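Local coordinates for selenium-binding protein (Sulfolobus tokodaii, PDB 2ECE), which is of unknown function but belongs to the selenium-binding protein family of beta-propellers and may bind selenium, at residues A[324-330]-A[384-390]; A[343-347]-A[358-364]. The contacts are given in a common frame with arbitrary orientation. Numbering follows the deposited sequence.

Contact 1 (A[324-330]-A[384-390])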
ATOM      1  N   THR A 324       7.618  -2.953  -5.715  1.00 20.64           N
ATOM      2  CA  THR A 324       6.757  -3.353  -4.604  1.00 20.01           C
ATOM      3  C   THR A 324       5.461  -2.558  -4.409  1.00 19.95           C
ATOM      4  O   THR A 324       4.532  -3.045  -3.762  1.00 18.45           O
ATOM      5  CB  THR A 324       7.540  -3.313  -3.283  1.00 19.59           C
ATOM      6  OG1 THR A 324       8.138  -2.021  -3.127  1.00 19.39           O
ATOM      7  CG2 THR A 324       8.629  -4.381  -3.270  1.00 19.97           C
ATOM      8  N   ASP A 325       5.397  -1.340  -4.939  1.00 18.07           N
ATOM      9  CA  ASP A 325       4.186  -0.537  -4.810  1.00 18.79           C
ATOM     10  C   ASP A 325       3.850   0.224  -6.092  1.00 20.42           C
ATOM     11  O   ASP A 325       4.735   0.546  -6.892  1.00 19.88           O
ATOM     12  CB  ASP A 325       4.314   0.463  -3.649  1.00 17.56           C
ATOM     13  CG  ASP A 325       2.982   1.130  -3.304  1.00 18.95           C
ATOM     14  OD1 ASP A 325       1.977   0.406  -3.209  1.00 17.82           O
ATOM     15  OD2 ASP A 325       2.935   2.366  -3.113  1.00 20.07           O
ATOM     16  N   ILE A 326       2.559   0.487  -6.283  1.00 18.51           N
ATOM     17  CA  ILE A 326       2.070   1.246  -7.432  1.00 19.35           C
ATOM     18  C   ILE A 326       0.934   2.134  -6.937  1.00 20.17           C
ATOM     19  O   ILE A 326       0.285   1.822  -5.929  1.00 18.84           O
ATOM     20  CB  ILE A 326       1.522   0.338  -8.569  1.00 18.70           C
ATOM     21  CG1 ILE A 326       0.465  -0.623  -8.020  1.00 18.24           C
ATOM     22  CG2 ILE A 326       2.660  -0.405  -9.236  1.00 18.98           C
ATOM     23  CD1 ILE A 326      -0.370  -1.305  -9.096  1.00 16.39           C
ATOM     24  N   ASP A 327       0.697   3.234  -7.639  1.00 18.46           N
ATOM     25  CA  ASP A 327      -0.364   4.151  -7.256  1.00 20.62           C
ATOM     26  C   ASP A 327      -0.742   4.966  -8.491  1.00 19.94           C
ATOM     27  O   ASP A 327       0.123   5.343  -9.272  1.00 19.64           O
ATOM     28  CB  ASP A 327       0.127   5.057  -6.127  1.00 21.65           C
ATOM     29  CG  ASP A 327      -0.990   5.509  -5.208  1.00 23.51           C
ATOM     30  OD1 ASP A 327      -2.073   4.887  -5.225  1.00 24.52           O
ATOM     31  OD2 ASP A 327      -0.781   6.479  -4.450  1.00 25.49           O
ATOM     32  N   ILE A 328      -2.034   5.226  -8.658  1.00 19.96           N
ATOM     33  CA  ILE A 328      -2.535   5.967  -9.814  1.00 20.12           C
ATOM     34  C   ILE A 328      -3.074   7.340  -9.423  1.00 20.49           C
ATOM     35  O   ILE A 328      -3.779   7.475  -8.417  1.00 21.12           O
ATOM     36  CB  ILE A 328      -3.680   5.184 -10.500  1.00 19.71           C
ATOM     37  CG1 ILE A 328      -3.210   3.770 -10.849  1.00 18.99           C
ATOM     38  CG2 ILE A 328      -4.153   5.924 -11.743  1.00 15.84           C
ATOM     39  CD1 ILE A 328      -4.331   2.863 -11.314  1.00 16.68           C
ATOM     40  N   SER A 329      -2.755   8.363 -10.211  1.00 21.16           N
ATOM     41  CA  SER A 329      -3.261   9.704  -9.911  1.00 20.28           C
ATOM     42  C   SER A 329      -4.778   9.702 -10.104  1.00 19.53           C
ATOM     43  O   SER A 329      -5.300   8.900 -10.874  1.00 18.92           O
ATOM     44  CB  SER A 329      -2.609  10.751 -10.824  1.00 20.91           C
ATOM     45  OG  SER A 329      -2.744  10.404 -12.190  1.00 21.03           O
ATOM     46  N   LEU A 330      -5.484  10.591  -9.405  1.00 19.82           N
ATOM     47  CA  LEU A 330      -6.945  10.651  -9.491  1.00 22.06           C
ATOM     48  C   LEU A 330      -7.551  10.797 -10.890  1.00 23.36           C
ATOM     49  O   LEU A 330      -8.654  10.319 -11.133  1.00 23.55           O
ATOM     50  CB  LEU A 330      -7.480  11.775  -8.599  1.00 22.77           C
ATOM     51  CG  LEU A 330      -7.770  11.438  -7.134  1.00 24.98           C
ATOM     52  CD1 LEU A 330      -8.903  10.432  -7.062  1.00 25.21           C
ATOM     53  CD2 LEU A 330      -6.520  10.878  -6.469  1.00 25.77           C
ATOM     54  N   GLN A 384       9.729   2.666  -1.619  1.00 19.23           N
ATOM     55  CA  GLN A 384       8.835   1.535  -1.423  1.00 16.89           C
ATOM     56  C   GLN A 384       7.388   2.031  -1.562  1.00 16.70           C
ATOM     57  O   GLN A 384       6.840   2.078  -2.664  1.00 16.62           O
ATOM     58  CB  GLN A 384       9.106   0.916  -0.055  1.00 18.13           C
ATOM     59  CG  GLN A 384       8.758  -0.551   0.076  1.00 16.73           C
ATOM     60  CD  GLN A 384       7.268  -0.815  -0.055  1.00 19.42           C
ATOM     61  OE1 GLN A 384       6.740  -0.937  -1.161  1.00 18.51           O
ATOM     62  NE2 GLN A 384       6.581  -0.892   1.080  1.00 17.19           N
ATOM     63  N   MET A 385       6.787   2.438  -0.451  1.00 16.30           N
ATOM     64  CA  MET A 385       5.419   2.935  -0.499  1.00 16.46           C
ATOM     65  C   MET A 385       5.379   4.328  -1.104  1.00 17.80           C
ATOM     66  O   MET A 385       6.287   5.134  -0.903  1.00 16.34           O
ATOM     67  CB  MET A 385       4.780   2.978   0.893  1.00 18.85           C
ATOM     68  CG  MET A 385       4.311   1.633   1.412  1.00 20.27           C
ATOM     69  SD  MET A 385       3.400   0.658   0.201  1.00 24.59           S
ATOM     70  CE  MET A 385       1.834   1.553   0.110  1.00 24.20           C
ATOM     71  N   LEU A 386       4.315   4.594  -1.855  1.00 16.38           N
ATOM     72  CA  LEU A 386       4.116   5.885  -2.500  1.00 17.69           C
ATOM     73  C   LEU A 386       2.710   6.369  -2.190  1.00 17.54           C
ATOM     74  O   LEU A 386       1.816   5.567  -1.903  1.00 18.77           O
ATOM     75  CB  LEU A 386       4.217   5.754  -4.027  1.00 16.27           C
ATOM     76  CG  LEU A 386       5.438   5.122  -4.690  1.00 13.73           C
ATOM     77  CD1 LEU A 386       5.161   4.892  -6.173  1.00 15.63           C
ATOM     78  CD2 LEU A 386       6.638   6.038  -4.504  1.00 17.34           C
ATOM     79  N   GLU A 387       2.513   7.678  -2.236  1.00 17.98           N
ATOM     80  CA  GLU A 387       1.175   8.221  -2.059  1.00 17.45           C
ATOM     81  C   GLU A 387       1.109   9.528  -2.829  1.00 19.51           C
ATOM     82  O   GLU A 387       2.065  10.301  -2.833  1.00 21.80           O
ATOM     83  CB  GLU A 387       0.822   8.434  -0.596  1.00 17.58           C
ATOM     84  CG  GLU A 387      -0.685   8.585  -0.433  1.00 19.33           C
ATOM     85  CD  GLU A 387      -1.441   7.594  -1.305  1.00 19.37           C
ATOM     86  OE1 GLU A 387      -1.565   6.417  -0.904  1.00 15.76           O
ATOM     87  OE2 GLU A 387      -1.893   7.986  -2.412  1.00 18.52           O
ATOM     88  N   ILE A 388      -0.014   9.761  -3.496  1.00 19.08           N
ATOM     89  CA  ILE A 388      -0.177  10.950  -4.324  1.00 20.66           C
ATOM     90  C   ILE A 388      -1.265  11.882  -3.821  1.00 21.67           C
ATOM     91  O   ILE A 388      -2.340  11.438  -3.414  1.00 19.77           O
ATOM     92  CB  ILE A 388      -0.555  10.557  -5.764  1.00 21.13           C
ATOM     93  CG1 ILE A 388       0.278   9.360  -6.223  1.00 21.16           C
ATOM     94  CG2 ILE A 388      -0.346  11.744  -6.695  1.00 24.17           C
ATOM     95  CD1 ILE A 388      -0.322   8.616  -7.425  1.00 16.59           C
ATOM     96  N   SER A 389      -0.990  13.183  -3.865  1.00 21.92           N
ATOM     97  CA  SER A 389      -1.975  14.165  -3.445  1.00 20.86           C
ATOM     98  C   SER A 389      -3.147  14.049  -4.416  1.00 20.49           C
ATOM     99  O   SER A 389      -2.992  13.556  -5.531  1.00 18.30           O
ATOM    100  CB  SER A 389      -1.377  15.573  -3.509  1.00 20.05           C
ATOM    101  OG  SER A 389      -0.865  15.839  -4.805  1.00 21.98           O
ATOM    102  N   ARG A 390      -4.322  14.496  -3.990  1.00 23.22           N
ATOM    103  CA  ARG A 390      -5.495  14.429  -4.844  1.00 25.79           C
ATOM    104  C   ARG A 390      -5.335  15.248  -6.116  1.00 27.23           C
ATOM    105  O   ARG A 390      -5.824  14.841  -7.172  1.00 28.31           O
ATOM    106  CB  ARG A 390      -6.742  14.865  -4.068  1.00 27.25           C
ATOM    107  CG  ARG A 390      -7.351  13.728  -3.262  1.00 28.05           C
ATOM    108  CD  ARG A 390      -8.470  14.167  -2.329  1.00 30.52           C
ATOM    109  NE  ARG A 390      -7.996  14.999  -1.229  1.00 30.37           N
ATOM    110  CZ  ARG A 390      -7.931  16.326  -1.266  1.00 32.42           C
ATOM    111  NH1 ARG A 390      -8.314  16.980  -2.357  1.00 34.77           N
ATOM    112  NH2 ARG A 390      -7.484  16.999  -0.215  1.00 32.76           N
TER
HETATM  113  O   HOH W   1       0.433   3.407  -2.744  1.00 15.49           O
HETATM  114  O   HOH W   2      -4.097  12.546  -7.953  1.00 24.32           O
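Strands 326-328 and 386-388 run nearly parallel, 6° apart, with axes 6.9 Å from each other. No backbone-to-backbone hydrogen bond joins them; side chains and water bridge the gap. At one end Thr-324 OG1 donates to Gln-384 OE1 at 2.6 Å, while the NE2 of that amide is bonded to Ser-400 O. Asp-325 OD2 accepts from Leu-386 N at 2.9 Å. Water 1 donates both to Asp-325 OD2 and to Leu-386 O, each at 2.7 Å, so the two main-chain polar groups of Leu-386 are satisfied. Asp-325 OD1 pairs with Arg-257 in a salt bridge. Asp-327 OD2 and Glu-387 OE2 lie 2.8 Å apart. Both are carboxylate acceptors: like charges close together, not a hydrogen bond. Glu-387 OE2 accepts from Ile-388 N at 2.8 Å, and its OE1 is bonded to Ser-455. Further on, water 2 accepts from Leu-330 N and donates to Ser-389 O, both at 2.8 Å. Ile-388 fills the space between, with CD1 3.6 Å from Ile-328 C. Each strand is the first of its own four-stranded antiparallel sheet. Such side-by-side first strands, buried near the centre of the chain, are typical of neighbouring blades around a beta-propeller axis.

Contact 2 (A[343-347]-A[358-364])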
ATOM      1  N   GLY A 343      16.248   1.272  -7.027  1.00 24.98           N
ATOM      2  CA  GLY A 343      16.252   2.583  -6.397  1.00 24.99           C
ATOM      3  C   GLY A 343      15.630   3.698  -7.220  1.00 25.91           C
ATOM      4  O   GLY A 343      16.274   4.716  -7.492  1.00 26.62           O
ATOM      5  N   GLU A 344      14.367   3.530  -7.606  1.00 26.50           N
ATOM      6  CA  GLU A 344      13.701   4.549  -8.411  1.00 25.91           C
ATOM      7  C   GLU A 344      12.201   4.663  -8.150  1.00 26.12           C
ATOM      8  O   GLU A 344      11.581   3.787  -7.541  1.00 23.10           O
ATOM      9  CB  GLU A 344      13.866   4.247  -9.910  1.00 26.77           C
ATOM     10  CG  GLU A 344      15.291   4.087 -10.438  1.00 28.31           C
ATOM     11  CD  GLU A 344      15.315   3.668 -11.911  1.00 30.30           C
ATOM     12  OE1 GLU A 344      14.227   3.449 -12.490  1.00 31.66           O
ATOM     13  OE2 GLU A 344      16.415   3.551 -12.491  1.00 29.22           O
ATOM     14  N   VAL A 345      11.644   5.774  -8.614  1.00 24.55           N
ATOM     15  CA  VAL A 345      10.214   6.018  -8.580  1.00 23.34           C
ATOM     16  C   VAL A 345      10.022   6.450 -10.023  1.00 23.98           C
ATOM     17  O   VAL A 345      10.754   7.319 -10.514  1.00 23.85           O
ATOM     18  CB  VAL A 345       9.785   7.185  -7.663  1.00 22.71           C
ATOM     19  CG1 VAL A 345       8.295   7.437  -7.847  1.00 21.28           C
ATOM     20  CG2 VAL A 345      10.059   6.853  -6.201  1.00 20.68           C
ATOM     21  N   ARG A 346       9.080   5.820 -10.714  1.00 24.88           N
ATOM     22  CA  ARG A 346       8.806   6.145 -12.103  1.00 24.97           C
ATOM     23  C   ARG A 346       7.369   6.618 -12.265  1.00 27.50           C
ATOM     24  O   ARG A 346       6.498   6.305 -11.442  1.00 26.29           O
ATOM     25  CB  ARG A 346       9.024   4.920 -12.994  1.00 25.04           C
ATOM     26  CG  ARG A 346      10.441   4.381 -12.996  1.00 24.61           C
ATOM     27  CD  ARG A 346      10.574   3.231 -13.983  1.00 25.35           C
ATOM     28  NE  ARG A 346      11.943   2.733 -14.059  1.00 24.85           N
ATOM     29  CZ  ARG A 346      12.385   1.899 -14.993  1.00 23.96           C
ATOM     30  NH1 ARG A 346      11.569   1.460 -15.941  1.00 22.85           N
ATOM     31  NH2 ARG A 346      13.651   1.510 -14.982  1.00 25.69           N
ATOM     32  N   GLN A 347       7.137   7.372 -13.333  1.00 26.96           N
ATOM     33  CA  GLN A 347       5.819   7.885 -13.665  1.00 26.61           C
ATOM     34  C   GLN A 347       5.501   7.411 -15.078  1.00 27.91           C
ATOM     35  O   GLN A 347       6.249   7.688 -16.012  1.00 29.87           O
ATOM     36  CB  GLN A 347       5.806   9.415 -13.633  1.00 24.77           C
ATOM     37  CG  GLN A 347       4.509  10.024 -14.151  1.00 23.36           C
ATOM     38  CD  GLN A 347       4.633  11.506 -14.453  1.00 25.11           C
ATOM     39  OE1 GLN A 347       3.976  12.343 -13.828  1.00 27.08           O
ATOM     40  NE2 GLN A 347       5.482  11.838 -15.414  1.00 25.01           N
ATOM     41  N   LEU A 358       6.646   5.805 -20.290  1.00 31.76           N
ATOM     42  CA  LEU A 358       7.504   6.328 -19.225  1.00 33.05           C
ATOM     43  C   LEU A 358       7.683   7.834 -19.434  1.00 33.40           C
ATOM     44  O   LEU A 358       8.220   8.260 -20.458  1.00 34.56           O
ATOM     45  CB  LEU A 358       8.876   5.644 -19.275  1.00 33.70           C
ATOM     46  CG  LEU A 358       9.621   5.266 -17.987  1.00 36.56           C
ATOM     47  CD1 LEU A 358      11.113   5.198 -18.297  1.00 36.65           C
ATOM     48  CD2 LEU A 358       9.367   6.274 -16.882  1.00 36.30           C
ATOM     49  N   THR A 359       7.240   8.643 -18.477  1.00 32.01           N
ATOM     50  CA  THR A 359       7.371  10.092 -18.613  1.00 31.78           C
ATOM     51  C   THR A 359       8.132  10.744 -17.466  1.00 31.04           C
ATOM     52  O   THR A 359       8.287  11.966 -17.434  1.00 30.91           O
ATOM     53  CB  THR A 359       5.988  10.774 -18.722  1.00 32.57           C
ATOM     54  OG1 THR A 359       5.185  10.413 -17.591  1.00 30.96           O
ATOM     55  CG2 THR A 359       5.280  10.359 -20.010  1.00 33.21           C
ATOM     56  N   GLY A 360       8.609   9.937 -16.524  1.00 30.69           N
ATOM     57  CA  GLY A 360       9.341  10.490 -15.397  1.00 31.37           C
ATOM     58  C   GLY A 360      10.065   9.428 -14.591  1.00 32.24           C
ATOM     59  O   GLY A 360       9.537   8.334 -14.384  1.00 31.85           O
ATOM     60  N   LYS A 361      11.270   9.753 -14.128  1.00 31.88           N
ATOM     61  CA  LYS A 361      12.078   8.818 -13.346  1.00 31.77           C
ATOM     62  C   LYS A 361      13.074   9.538 -12.438  1.00 31.83           C
ATOM     63  O   LYS A 361      13.836  10.388 -12.897  1.00 31.62           O
ATOM     64  CB  LYS A 361      12.849   7.885 -14.283  1.00 31.28           C
ATOM     65  CG  LYS A 361      13.800   6.932 -13.567  1.00 33.23           C
ATOM     66  CD  LYS A 361      14.815   6.290 -14.510  1.00 30.72           C
ATOM     67  CE  LYS A 361      14.166   5.442 -15.592  1.00 32.14           C
ATOM     68  NZ  LYS A 361      15.193   4.806 -16.460  1.00 28.96           N
ATOM     69  N   VAL A 362      13.060   9.209 -11.150  1.00 30.49           N
ATOM     70  CA  VAL A 362      14.004   9.802 -10.213  1.00 29.22           C
ATOM     71  C   VAL A 362      14.746   8.672  -9.505  1.00 29.43           C
ATOM     72  O   VAL A 362      14.226   7.560  -9.377  1.00 28.61           O
ATOM     73  CB  VAL A 362      13.306  10.702  -9.159  1.00 29.11           C
ATOM     74  CG1 VAL A 362      12.665  11.897  -9.843  1.00 27.43           C
ATOM     75  CG2 VAL A 362      12.275   9.901  -8.379  1.00 26.39           C
ATOM     76  N   LYS A 363      15.968   8.953  -9.065  1.00 29.06           N
ATOM     77  CA  LYS A 363      16.781   7.956  -8.376  1.00 29.11           C
ATOM     78  C   LYS A 363      16.897   8.293  -6.897  1.00 27.00           C
ATOM     79  O   LYS A 363      17.244   9.412  -6.533  1.00 25.51           O
ATOM     80  CB  LYS A 363      18.188   7.888  -8.984  1.00 31.24           C
ATOM     81  CG  LYS A 363      18.230   7.689 -10.487  1.00 35.26           C
ATOM     82  CD  LYS A 363      19.675   7.625 -10.964  1.00 37.51           C
ATOM     83  CE  LYS A 363      19.791   7.914 -12.445  1.00 39.80           C
ATOM     84  NZ  LYS A 363      18.985   6.965 -13.258  1.00 43.58           N
ATOM     85  N   LEU A 364      16.611   7.312  -6.051  1.00 27.13           N
ATOM     86  CA  LEU A 364      16.676   7.491  -4.607  1.00 26.89           C
ATOM     87  C   LEU A 364      17.188   6.191  -3.994  1.00 27.70           C
ATOM     88  O   LEU A 364      16.586   5.131  -4.191  1.00 28.47           O
ATOM     89  CB  LEU A 364      15.284   7.812  -4.049  1.00 25.47           C
ATOM     90  CG  LEU A 364      14.584   9.107  -4.472  1.00 27.02           C
ATOM     91  CD1 LEU A 364      13.101   9.029  -4.113  1.00 25.99           C
ATOM     92  CD2 LEU A 364      15.244  10.305  -3.785  1.00 25.41           C
TER
HETATM   93  O   HOH W   3      16.841   2.871 -14.925  1.00 37.12           O
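A beta hairpin forms the outer half of one propeller blade here, pairing strand 344-349 with strand 357-363, the last in its sheet. The pairing is antiparallel. Val-345 and Val-362 make a hydrogen-bonded pair, with Val-345 N to Val-362 O at 3.2 Å and Val-362 N to Val-345 O at 3.0 Å. Leu-364 N reaches Gly-343 O at 3.0 Å, and Gln-347 N reaches Gly-360 O at 2.8 Å. A classic beta bulge follows, because Thr-359 and Gly-360 both face Gln-347. Gln-347 O takes a good bond from Thr-359 N at 2.8 Å and a weak one from Gly-360 N at 3.3 Å. Gly-343 has backbone angles that would jam a CB against the preceding carbonyl. With Glu-344 it forms a G1 bulge opposite Leu-339.

The two sheet faces differ. On one, Val-345 CB packs 3.8 Å from Val-362 CG2, and both side chains touch Leu-421 of the next blade. On the other, Arg-346 NE makes a salt bridge to Glu-344 OE1 at 2.9 Å. Lys-361 CE lies over the guanidinium, 3.8 Å from Arg-346 NE. Water 3 links Glu-344 OE2 to Lys-361 NZ, and the same OE2 is bonded to His-369. The chemistry implies an amphipathic hairpin: its valine face is buried between blades, and on the charged face Glu-344 pairs directly with Arg-346 but reaches Lys-361 through water; with Lys-363, basic groups outnumber the acid.

In the fold
From the N terminus, the chain enters this region at 324-330, on the innermost strand of a four-stranded blade. It turns back through strand 334-339 and reaches 343-347. Contact 2 then closes a short hairpin loop, with ten residues between 343-347 and 358-364. Strand 357-363 completes the blade. A longer connection leads to 384-390, where the first strand of the next blade begins, and contact 1 closes a loop with 53 residues between its segments. Contact 2 is nested inside that loop. Their centres are 13 Å apart, and Leu-386 CD2 meets Val-345 CG2 at 3.9 Å. Contact 2 holds one blade's outer strands together; contact 1 joins that blade to its successor.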